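Local coordinates for protein lectin 2 (Agrocybe aegerita, PDB 4TQJ) that binds glycans that end in a non-reducing terminal N-acetylglucosamine, acting as a sugar-recognising beta-propeller lectin, at residues 334-346 against 384-398. The protein carries 1 engineered substitution. Numbering follows the deposited sequence.
Sequences TVSKHRRFVVDLT and FSGGKWAPETTVCWM
Arg339 reaches Trp389 and Thr394, and Met398 lies over the Phe341 ring, where two neighbouring blades of a beta-propeller meet. Strand 395-399, near the C-terminus, is added to strands 20-25, 28-32 and 41-44 from the N-terminal part, so this blade is built from both chain ends, the Velcro closure of a propeller ring; strand 339-343 opens the adjacent blade. The two strand axes stay 8.6 Å apart, so side chains bridge the gap. The extended Arg339 chain delivers its guanidinium to the loop preceding strand 395-398. There NH1 donates to Trp389 O at 2.9 Å. NH2 donates to Thr394 OG1 at 3.1 Å. Both N-H...O angles are 146°, with the acceptors somewhat out of the guanidinium plane. The third nitrogen, NE, reaches a water that also accepts from Cys396 N, while Cys396 SG lies over one guanidinium face, offset toward the rim, and Cys396 CB packs 3.5 Å from Arg339 CD. Further along, Met398 is bent at chi2 (-58°), which brings SD over the Phe341 ring, 4.3 Å from the centroid and only 10° off the normal, a Met-aromatic contact. Its CG touches the same face at Phe341 CD1, and its CE meets Leu345 CD2. At the other end, the Phe384 ring is sandwiched between Gly387 N and, on the opposite face, Lys337 CD, a CH-pi contact 4.1 Å from the centroid.

In the second shell, Phe356 of strand 352-356 touches both Arg339 and Cys396, and its ring meets that of Phe341. Ile21 of strand 20-25 packs against Met398. The Thr394 hydroxyl that receives Arg339 is itself anchored: OG1 donates to Ala390 O at 2.6 Å, approaching from above the carbonyl plane, and that oxygen also accepts from Thr393 N and Thr394 N.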
loop_
_atom_site.group_PDB
_atom_site.type_symbol
_atom_site.label_atom_id
_atom_site.label_comp_id
_atom_site.label_asym_id
_atom_site.label_seq_id
_atom_site.Cartn_x
_atom_site.Cartn_y
_atom_site.Cartn_z
ATOM N N THR A 334 -21.168 -10.367 20.749
ATOM C CA THR A 334 -22.547 -10.115 20.353
ATOM C C THR A 334 -22.615 -9.304 19.078
ATOM O O THR A 334 -21.772 -8.432 18.819
ATOM C CB THR A 334 -23.342 -9.335 21.425
ATOM O OG1 THR A 334 -22.861 -7.986 21.488
ATOM C CG2 THR A 334 -23.206 -9.992 22.780
ATOM N N VAL A 335 -23.634 -9.592 18.286
ATOM C CA VAL A 335 -23.846 -8.894 17.030
ATOM C C VAL A 335 -24.168 -7.416 17.269
ATOM O O VAL A 335 -23.827 -6.561 16.451
ATOM C CB VAL A 335 -24.982 -9.565 16.228
ATOM C CG1 VAL A 335 -25.163 -8.888 14.892
ATOM C CG2 VAL A 335 -24.687 -11.059 16.034
ATOM N N SER A 336 -24.811 -7.114 18.396
ATOM C CA SER A 336 -25.253 -5.743 18.676
ATOM C C SER A 336 -24.155 -4.790 19.153
ATOM O O SER A 336 -24.335 -3.573 19.100
ATOM C CB SER A 336 -26.374 -5.745 19.701
ATOM O OG SER A 336 -25.918 -6.306 20.914
ATOM N N LYS A 337 -23.027 -5.327 19.614
ATOM C CA LYS A 337 -21.966 -4.494 20.171
ATOM C C LYS A 337 -20.634 -4.647 19.475
ATOM O O LYS A 337 -19.818 -3.723 19.459
ATOM C CB LYS A 337 -21.758 -4.805 21.653
ATOM C CG LYS A 337 -22.889 -4.384 22.549
ATOM C CD LYS A 337 -22.479 -4.492 24.008
ATOM C CE LYS A 337 -23.582 -3.958 24.905
ATOM N NZ LYS A 337 -24.920 -4.558 24.592
ATOM N N HIS A 338 -20.389 -5.829 18.931
ATOM C CA HIS A 338 -19.051 -6.141 18.457
ATOM C C HIS A 338 -19.026 -6.311 16.943
ATOM O O HIS A 338 -20.053 -6.601 16.316
ATOM C CB HIS A 338 -18.492 -7.367 19.193
ATOM C CG HIS A 338 -18.669 -7.301 20.681
ATOM N ND1 HIS A 338 -19.301 -8.290 21.404
ATOM C CD2 HIS A 338 -18.299 -6.359 21.581
ATOM C CE1 HIS A 338 -19.317 -7.958 22.683
ATOM N NE2 HIS A 338 -18.718 -6.790 22.818
ATOM N N ARG A 339 -17.859 -6.086 16.356
ATOM C CA ARG A 339 -17.718 -6.173 14.913
ATOM C C ARG A 339 -16.717 -7.260 14.582
ATOM O O ARG A 339 -15.618 -7.277 15.121
ATOM C CB ARG A 339 -17.255 -4.835 14.344
ATOM C CG ARG A 339 -18.324 -3.752 14.336
ATOM C CD ARG A 339 -17.806 -2.468 13.688
ATOM N NE ARG A 339 -18.854 -1.452 13.557
ATOM C CZ ARG A 339 -19.095 -0.497 14.453
ATOM N NH1 ARG A 339 -18.361 -0.418 15.548
ATOM N NH2 ARG A 339 -20.070 0.385 14.250
ATOM N N ARG A 340 -17.096 -8.178 13.700
ATOM C CA ARG A 340 -16.151 -9.194 13.250
ATOM C C ARG A 340 -15.968 -9.183 11.732
ATOM O O ARG A 340 -16.906 -8.889 10.988
ATOM C CB ARG A 340 -16.551 -10.581 13.766
ATOM C CG ARG A 340 -16.264 -10.756 15.271
ATOM C CD ARG A 340 -17.130 -11.843 15.889
ATOM N NE ARG A 340 -18.509 -11.382 16.057
ATOM C CZ ARG A 340 -19.485 -12.126 16.567
ATOM N NH1 ARG A 340 -19.235 -13.361 16.958
ATOM N NH2 ARG A 340 -20.711 -11.636 16.685
ATOM N N PHE A 341 -14.744 -9.480 11.297
ATOM C CA PHE A 341 -14.392 -9.459 9.884
ATOM C C PHE A 341 -13.543 -10.667 9.531
ATOM O O PHE A 341 -12.778 -11.184 10.356
ATOM C CB PHE A 341 -13.605 -8.190 9.521
ATOM C CG PHE A 341 -14.185 -6.915 10.087
ATOM C CD1 PHE A 341 -14.978 -6.098 9.310
ATOM C CD2 PHE A 341 -13.924 -6.536 11.403
ATOM C CE1 PHE A 341 -15.501 -4.908 9.831
ATOM C CE2 PHE A 341 -14.448 -5.359 11.925
ATOM C CZ PHE A 341 -15.229 -4.540 11.131
ATOM N N VAL A 342 -13.682 -11.108 8.292
ATOM C CA VAL A 342 -12.865 -12.181 7.751
ATOM C C VAL A 342 -12.204 -11.636 6.485
ATOM O O VAL A 342 -12.837 -11.549 5.429
ATOM C CB VAL A 342 -13.703 -13.432 7.446
ATOM C CG1 VAL A 342 -12.802 -14.582 7.004
ATOM C CG2 VAL A 342 -14.562 -13.826 8.677
ATOM N N VAL A 343 -10.943 -11.229 6.617
ATOM C CA VAL A 343 -10.209 -10.548 5.544
ATOM C C VAL A 343 -8.712 -10.840 5.637
ATOM O O VAL A 343 -8.204 -11.108 6.706
ATOM C CB VAL A 343 -10.399 -8.999 5.594
ATOM C CG1 VAL A 343 -11.840 -8.591 5.271
ATOM C CG2 VAL A 343 -9.957 -8.439 6.929
ATOM N N ASP A 344 -8.006 -10.764 4.517
ATOM C CA ASP A 344 -6.564 -10.951 4.527
ATOM C C ASP A 344 -5.916 -9.700 5.112
ATOM O O ASP A 344 -6.115 -8.588 4.614
ATOM C CB ASP A 344 -6.047 -11.212 3.105
ATOM C CG ASP A 344 -4.614 -11.705 3.078
ATOM O OD1 ASP A 344 -4.121 -12.141 4.146
ATOM O OD2 ASP A 344 -3.982 -11.660 1.982
ATOM N N LEU A 345 -5.166 -9.889 6.188
ATOM C CA LEU A 345 -4.408 -8.807 6.802
ATOM C C LEU A 345 -2.919 -8.923 6.492
ATOM O O LEU A 345 -2.139 -8.022 6.835
ATOM C CB LEU A 345 -4.588 -8.832 8.315
ATOM C CG LEU A 345 -5.998 -8.616 8.830
ATOM C CD1 LEU A 345 -6.074 -8.948 10.339
ATOM C CD2 LEU A 345 -6.412 -7.188 8.541
ATOM N N THR A 346 -2.523 -10.029 5.854
ATOM C CA THR A 346 -1.101 -10.389 5.801
ATOM C C THR A 346 -0.520 -10.678 4.417
ATOM O O THR A 346 0.620 -11.118 4.313
ATOM C CB THR A 346 -0.808 -11.623 6.676
ATOM O OG1 THR A 346 -1.358 -12.787 6.043
ATOM C CG2 THR A 346 -1.401 -11.451 8.053
ATOM N N PHE A 384 -15.548 -1.702 21.196
ATOM C CA PHE A 384 -16.801 -1.089 21.626
ATOM C C PHE A 384 -16.581 -0.044 22.719
ATOM O O PHE A 384 -17.139 1.053 22.661
ATOM C CB PHE A 384 -17.784 -2.164 22.095
ATOM C CG PHE A 384 -19.078 -1.615 22.608
ATOM C CD1 PHE A 384 -19.984 -1.011 21.750
ATOM C CD2 PHE A 384 -19.403 -1.716 23.949
ATOM C CE1 PHE A 384 -21.188 -0.496 22.233
ATOM C CE2 PHE A 384 -20.599 -1.211 24.433
ATOM C CZ PHE A 384 -21.490 -0.602 23.579
ATOM N N SER A 385 -15.764 -0.387 23.707
ATOM C CA SER A 385 -15.354 0.576 24.730
ATOM C C SER A 385 -16.540 1.358 25.269
ATOM O O SER A 385 -16.573 2.591 25.192
ATOM C CB SER A 385 -14.321 1.543 24.166
ATOM O OG SER A 385 -13.101 0.883 23.902
ATOM N N GLY A 386 -17.519 0.622 25.793
ATOM C CA GLY A 386 -18.662 1.201 26.474
ATOM C C GLY A 386 -19.548 2.080 25.607
ATOM O O GLY A 386 -20.448 2.743 26.118
ATOM N N GLY A 387 -19.308 2.105 24.301
ATOM C CA GLY A 387 -20.142 2.920 23.430
ATOM C C GLY A 387 -19.382 3.793 22.446
ATOM O O GLY A 387 -19.956 4.301 21.479
ATOM N N LYS A 388 -18.086 3.957 22.685
ATOM C CA LYS A 388 -17.230 4.725 21.799
ATOM C C LYS A 388 -17.392 4.280 20.346
ATOM O O LYS A 388 -17.326 5.095 19.419
ATOM C CB LYS A 388 -15.776 4.592 22.219
ATOM C CG LYS A 388 -14.843 5.501 21.430
ATOM C CD LYS A 388 -13.421 5.446 21.975
ATOM C CE LYS A 388 -12.541 6.476 21.292
ATOM N NZ LYS A 388 -11.137 6.362 21.779
ATOM N N TRP A 389 -17.613 2.986 20.149
ATOM C CA TRP A 389 -17.851 2.484 18.806
ATOM C C TRP A 389 -19.186 1.767 18.655
ATOM O O TRP A 389 -19.278 0.724 17.999
ATOM C CB TRP A 389 -16.684 1.607 18.373
ATOM C CG TRP A 389 -15.466 2.426 18.066
ATOM C CD1 TRP A 389 -14.407 2.694 18.900
ATOM C CD2 TRP A 389 -15.193 3.104 16.840
ATOM N NE1 TRP A 389 -13.490 3.495 18.255
ATOM C CE2 TRP A 389 -13.949 3.757 16.987
ATOM C CE3 TRP A 389 -15.873 3.219 15.627
ATOM C CZ2 TRP A 389 -13.381 4.516 15.967
ATOM C CZ3 TRP A 389 -15.311 3.974 14.620
ATOM C CH2 TRP A 389 -14.073 4.610 14.793
ATOM N N ALA A 390 -20.219 2.340 19.261
ATOM C CA ALA A 390 -21.557 1.775 19.165
ATOM C C ALA A 390 -21.994 1.740 17.711
ATOM O O ALA A 390 -21.806 2.706 16.985
ATOM C CB ALA A 390 -22.551 2.577 19.992
ATOM N N PRO A 391 -22.569 0.610 17.286
ATOM C CA PRO A 391 -23.112 0.387 15.938
ATOM C C PRO A 391 -24.217 1.379 15.595
ATOM O O PRO A 391 -24.434 1.646 14.418
ATOM C CB PRO A 391 -23.674 -1.037 16.026
ATOM C CG PRO A 391 -22.788 -1.705 17.037
ATOM C CD PRO A 391 -22.517 -0.636 18.073
ATOM N N GLU A 392 -24.890 1.932 16.602
ATOM C CA GLU A 392 -25.947 2.906 16.342
ATOM C C GLU A 392 -25.424 4.252 15.835
ATOM O O GLU A 392 -26.136 4.991 15.141
ATOM C CB GLU A 392 -26.789 3.136 17.602
ATOM C CG GLU A 392 -27.623 1.954 18.014
ATOM C CD GLU A 392 -26.829 0.904 18.773
ATOM O OE1 GLU A 392 -25.712 1.210 19.251
ATOM O OE2 GLU A 392 -27.328 -0.238 18.887
ATOM N N THR A 393 -24.177 4.561 16.180
ATOM C CA THR A 393 -23.637 5.904 16.008
ATOM C C THR A 393 -22.334 5.937 15.203
ATOM O O THR A 393 -21.879 7.000 14.793
ATOM C CB THR A 393 -23.358 6.518 17.385
ATOM O OG1 THR A 393 -22.511 5.630 18.122
ATOM C CG2 THR A 393 -24.658 6.694 18.161
ATOM N N THR A 394 -21.723 4.777 14.998
ATOM C CA THR A 394 -20.465 4.686 14.260
ATOM C C THR A 394 -20.592 3.639 13.162
ATOM O O THR A 394 -21.461 2.780 13.226
ATOM C CB THR A 394 -19.295 4.286 15.169
ATOM O OG1 THR A 394 -19.565 3.010 15.775
ATOM C CG2 THR A 394 -19.065 5.350 16.257
ATOM N N VAL A 395 -19.729 3.735 12.154
ATOM C CA VAL A 395 -19.610 2.728 11.110
ATOM C C VAL A 395 -18.142 2.338 11.030
ATOM O O VAL A 395 -17.265 3.203 11.063
ATOM C CB VAL A 395 -20.026 3.292 9.737
ATOM C CG1 VAL A 395 -20.006 2.186 8.671
ATOM C CG2 VAL A 395 -21.376 3.944 9.818
ATOM N N CYS A 396 -17.862 1.043 10.957
ATOM C CA CYS A 396 -16.495 0.584 10.720
ATOM C C CYS A 396 -16.452 -0.382 9.568
ATOM O O CYS A 396 -17.314 -1.255 9.438
ATOM C CB CYS A 396 -15.942 -0.152 11.932
ATOM S SG CYS A 396 -15.575 0.881 13.291
ATOM N N TRP A 397 -15.423 -0.246 8.750
ATOM C CA TRP A 397 -15.228 -1.127 7.623
ATOM C C TRP A 397 -13.764 -1.553 7.582
ATOM O O TRP A 397 -12.878 -0.828 8.057
ATOM C CB TRP A 397 -15.505 -0.387 6.314
ATOM C CG TRP A 397 -16.874 0.222 6.106
ATOM C CD1 TRP A 397 -17.153 1.546 5.885
ATOM C CD2 TRP A 397 -18.131 -0.467 6.019
ATOM N NE1 TRP A 397 -18.498 1.722 5.683
ATOM C CE2 TRP A 397 -19.122 0.504 5.760
ATOM C CE3 TRP A 397 -18.514 -1.809 6.140
ATOM C CZ2 TRP A 397 -20.469 0.177 5.629
ATOM C CZ3 TRP A 397 -19.851 -2.133 6.012
ATOM C CH2 TRP A 397 -20.814 -1.145 5.762
ATOM N N MET A 398 -13.504 -2.713 6.999
ATOM C CA MET A 398 -12.172 -3.008 6.495
ATOM C C MET A 398 -12.143 -2.545 5.037
ATOM O O MET A 398 -13.151 -2.640 4.341
ATOM C CB MET A 398 -11.855 -4.503 6.593
ATOM C CG MET A 398 -11.952 -5.073 8.011
ATOM S SD MET A 398 -10.864 -4.261 9.213
ATOM C CE MET A 398 -9.248 -4.505 8.477
HETATM O O HOH W 1 -20.399 -0.752 11.196
#